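Local coordinates for protein 2-dehydropantoate 2-reductase (Enterococcus faecium, PDB 3WFI) that probably reduces 2-keto acids with a nicotinamide coenzyme, acting as a D-mandelate dehydrogenase of the ketopantoate reductase family, at residues K227-E232 / K284-V290. Numbering follows the deposited sequence.
Sequences KVAAVE and KGKKYGV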
ATOM      1  N   LYS B 227       5.252  -5.208 -17.846  1.00 19.77           N
ATOM      2  CA  LYS B 227       5.772  -6.581 -17.830  1.00 21.46           C
ATOM      3  C   LYS B 227       4.699  -7.582 -18.230  1.00 21.11           C
ATOM      4  O   LYS B 227       4.949  -8.501 -19.009  1.00 21.31           O
ATOM      5  CB  LYS B 227       6.329  -6.948 -16.449  1.00 23.36           C
ATOM      6  CG  LYS B 227       7.772  -6.582 -16.239  1.00 26.28           C
ATOM      7  CD  LYS B 227       8.315  -7.088 -14.901  1.00 29.01           C
ATOM      8  CE  LYS B 227       9.745  -6.580 -14.663  1.00 31.28           C
ATOM      9  NZ  LYS B 227       9.859  -5.096 -14.494  1.00 31.95           N
ATOM     10  N   VAL B 228       3.498  -7.383 -17.704  1.00 19.85           N
ATOM     11  CA  VAL B 228       2.365  -8.215 -18.030  1.00 19.59           C
ATOM     12  C   VAL B 228       1.924  -8.001 -19.497  1.00 18.93           C
ATOM     13  O   VAL B 228       1.660  -8.976 -20.222  1.00 18.41           O
ATOM     14  CB  VAL B 228       1.233  -7.952 -17.007  1.00 20.07           C
ATOM     15  CG1 VAL B 228      -0.119  -8.353 -17.527  1.00 20.19           C
ATOM     16  CG2 VAL B 228       1.562  -8.672 -15.699  1.00 19.80           C
ATOM     17  N   ALA B 229       1.890  -6.750 -19.940  1.00 18.31           N
ATOM     18  CA  ALA B 229       1.547  -6.408 -21.339  1.00 18.30           C
ATOM     19  C   ALA B 229       2.534  -7.017 -22.342  1.00 18.95           C
ATOM     20  O   ALA B 229       2.131  -7.502 -23.403  1.00 17.93           O
ATOM     21  CB  ALA B 229       1.471  -4.902 -21.515  1.00 18.13           C
ATOM     22  N   ALA B 230       3.821  -7.025 -21.990  1.00 19.06           N
ATOM     23  CA  ALA B 230       4.844  -7.625 -22.849  1.00 19.75           C
ATOM     24  C   ALA B 230       4.597  -9.124 -23.105  1.00 20.25           C
ATOM     25  O   ALA B 230       4.830  -9.617 -24.203  1.00 20.60           O
ATOM     26  CB  ALA B 230       6.231  -7.404 -22.264  1.00 19.73           C
ATOM     27  N   VAL B 231       4.114  -9.837 -22.096  1.00 21.00           N
ATOM     28  CA  VAL B 231       3.731 -11.244 -22.259  1.00 21.76           C
ATOM     29  C   VAL B 231       2.626 -11.361 -23.306  1.00 22.13           C
ATOM     30  O   VAL B 231       2.599 -12.305 -24.092  1.00 23.59           O
ATOM     31  CB  VAL B 231       3.262 -11.871 -20.928  1.00 22.38           C
ATOM     32  CG1 VAL B 231       2.789 -13.312 -21.141  1.00 22.91           C
ATOM     33  CG2 VAL B 231       4.374 -11.833 -19.887  1.00 22.46           C
ATOM     34  N   GLU B 232       1.732 -10.388 -23.342  1.00 21.68           N
ATOM     35  CA  GLU B 232       0.652 -10.367 -24.333  1.00 22.66           C
ATOM     36  C   GLU B 232       1.049  -9.620 -25.633  1.00 23.72           C
ATOM     37  O   GLU B 232       0.189  -9.177 -26.381  1.00 24.58           O
ATOM     38  CB  GLU B 232      -0.602  -9.765 -23.697  1.00 21.84           C
ATOM     39  CG  GLU B 232      -1.028 -10.552 -22.462  1.00 21.35           C
ATOM     40  CD  GLU B 232      -2.123  -9.916 -21.650  1.00 21.11           C
ATOM     41  OE1 GLU B 232      -2.415  -8.713 -21.840  1.00 20.65           O
ATOM     42  OE2 GLU B 232      -2.688 -10.635 -20.792  1.00 20.60           O
ATOM     43  N   LYS B 284      -3.307 -11.630 -14.099  1.00 18.02           N
ATOM     44  CA  LYS B 284      -2.412 -11.948 -15.218  1.00 17.95           C
ATOM     45  C   LYS B 284      -0.993 -12.260 -14.735  1.00 18.16           C
ATOM     46  O   LYS B 284      -0.338 -13.190 -15.236  1.00 17.83           O
ATOM     47  CB  LYS B 284      -2.354 -10.783 -16.215  1.00 17.81           C
ATOM     48  CG  LYS B 284      -3.602 -10.575 -17.063  1.00 17.89           C
ATOM     49  CD  LYS B 284      -3.509  -9.258 -17.827  1.00 18.30           C
ATOM     50  CE  LYS B 284      -4.795  -8.904 -18.571  1.00 18.25           C
ATOM     51  NZ  LYS B 284      -5.087  -9.900 -19.626  1.00 18.65           N
ATOM     52  N   GLY B 285      -0.514 -11.489 -13.764  1.00 18.68           N
ATOM     53  CA  GLY B 285       0.807 -11.751 -13.152  1.00 19.48           C
ATOM     54  C   GLY B 285       0.946 -13.160 -12.598  1.00 20.53           C
ATOM     55  O   GLY B 285       1.957 -13.835 -12.827  1.00 20.30           O
ATOM     56  N   LYS B 286      -0.077 -13.611 -11.875  1.00 22.08           N
ATOM     57  CA  LYS B 286      -0.091 -14.970 -11.329  1.00 24.74           C
ATOM     58  C   LYS B 286      -0.049 -16.019 -12.435  1.00 24.22           C
ATOM     59  O   LYS B 286       0.677 -17.004 -12.343  1.00 23.67           O
ATOM     60  CB  LYS B 286      -1.334 -15.201 -10.471  1.00 27.74           C
ATOM     61  CG  LYS B 286      -1.275 -14.592  -9.082  1.00 31.22           C
ATOM     62  CD  LYS B 286      -2.614 -14.818  -8.384  1.00 34.15           C
ATOM     63  CE  LYS B 286      -2.745 -16.246  -7.884  1.00 35.82           C
ATOM     64  NZ  LYS B 286      -4.162 -16.683  -7.709  1.00 37.32           N
ATOM     65  N   LYS B 287      -0.827 -15.783 -13.486  1.00 24.09           N
ATOM     66  CA  LYS B 287      -0.897 -16.694 -14.627  1.00 25.11           C
ATOM     67  C   LYS B 287       0.422 -16.738 -15.396  1.00 23.75           C
ATOM     68  O   LYS B 287       0.840 -17.792 -15.839  1.00 25.07           O
ATOM     69  CB  LYS B 287      -2.026 -16.247 -15.560  1.00 26.92           C
ATOM     70  CG  LYS B 287      -2.297 -17.181 -16.724  1.00 28.77           C
ATOM     71  CD  LYS B 287      -3.398 -16.601 -17.595  1.00 29.80           C
ATOM     72  CE  LYS B 287      -3.707 -17.508 -18.780  1.00 30.75           C
ATOM     73  NZ  LYS B 287      -4.886 -16.992 -19.517  1.00 30.08           N
ATOM     74  N   TYR B 288       1.069 -15.589 -15.558  1.00 22.00           N
ATOM     75  CA  TYR B 288       2.283 -15.491 -16.366  1.00 21.03           C
ATOM     76  C   TYR B 288       3.604 -15.661 -15.598  1.00 20.90           C
ATOM     77  O   TYR B 288       4.667 -15.671 -16.212  1.00 20.74           O
ATOM     78  CB  TYR B 288       2.317 -14.162 -17.118  1.00 20.65           C
ATOM     79  CG  TYR B 288       1.131 -13.890 -18.034  1.00 20.35           C
ATOM     80  CD1 TYR B 288       0.472 -14.925 -18.713  1.00 20.89           C
ATOM     81  CD2 TYR B 288       0.705 -12.595 -18.257  1.00 20.03           C
ATOM     82  CE1 TYR B 288      -0.590 -14.660 -19.561  1.00 20.70           C
ATOM     83  CE2 TYR B 288      -0.349 -12.324 -19.104  1.00 19.87           C
ATOM     84  CZ  TYR B 288      -0.992 -13.364 -19.752  1.00 20.34           C
ATOM     85  OH  TYR B 288      -2.045 -13.077 -20.594  1.00 19.90           O
ATOM     86  N   GLY B 289       3.542 -15.814 -14.279  1.00 20.24           N
ATOM     87  CA  GLY B 289       4.759 -15.875 -13.462  1.00 20.42           C
ATOM     88  C   GLY B 289       5.470 -14.527 -13.395  1.00 19.97           C
ATOM     89  O   GLY B 289       6.695 -14.469 -13.396  1.00 20.29           O
ATOM     90  N   VAL B 290       4.698 -13.446 -13.341  1.00 18.99           N
ATOM     91  CA  VAL B 290       5.235 -12.097 -13.300  1.00 18.62           C
ATOM     92  C   VAL B 290       4.827 -11.455 -11.970  1.00 18.04           C
ATOM     93  O   VAL B 290       3.641 -11.378 -11.646  1.00 17.31           O
ATOM     94  CB  VAL B 290       4.708 -11.229 -14.471  1.00 18.74           C
ATOM     95  CG1 VAL B 290       5.146  -9.778 -14.310  1.00 18.85           C
ATOM     96  CG2 VAL B 290       5.194 -11.776 -15.809  1.00 19.39           C
TER
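Glu232 OE2 takes two hydrogen bonds from the neighbouring helix: Tyr288 OH, 2.5 Å from Glu232 OE2, meets the anti lone pair of that carboxylate oxygen, and Lys284 NZ, 2.8 Å from the same oxygen, meets the syn one and completes a salt bridge. The carboxylate stands almost upright to the phenol ring, 86° between planes, with OE2 at the ring edge. Glu232 OE1 is hydrogen-bonded to Tyr185 OH of helix 180-191, while Lys284 NZ also pairs with Glu110 and Asp111, so the ammonium is shared among three carboxylates. The segments hold the last turns of helices 214-231 and 278-288, in the all-helical C-terminal domain of the ketopantoate reductase fold, and the first residues after them; helical parts 227-231 and 284-288 cross at 57°. The buried side is close-packed: Val228 CG1 lies 3.5 Å from Lys284 CD, across the lysine chain, and Val228 CG2 faces the backbone of Gly285. Equally close but at the exposed rim, Val231 CG1, anti to its own backbone N (chi1 177°), sits 3.5 Å over the Tyr288 ring centroid in a CH-pi contact. Beyond Gly289, Val290 CG1 reaches Lys227 CB at 3.7 Å; the loose side is Val290 CG2 against Val231 CG2 at 4.2 Å and the Lys227 amine, which leads away.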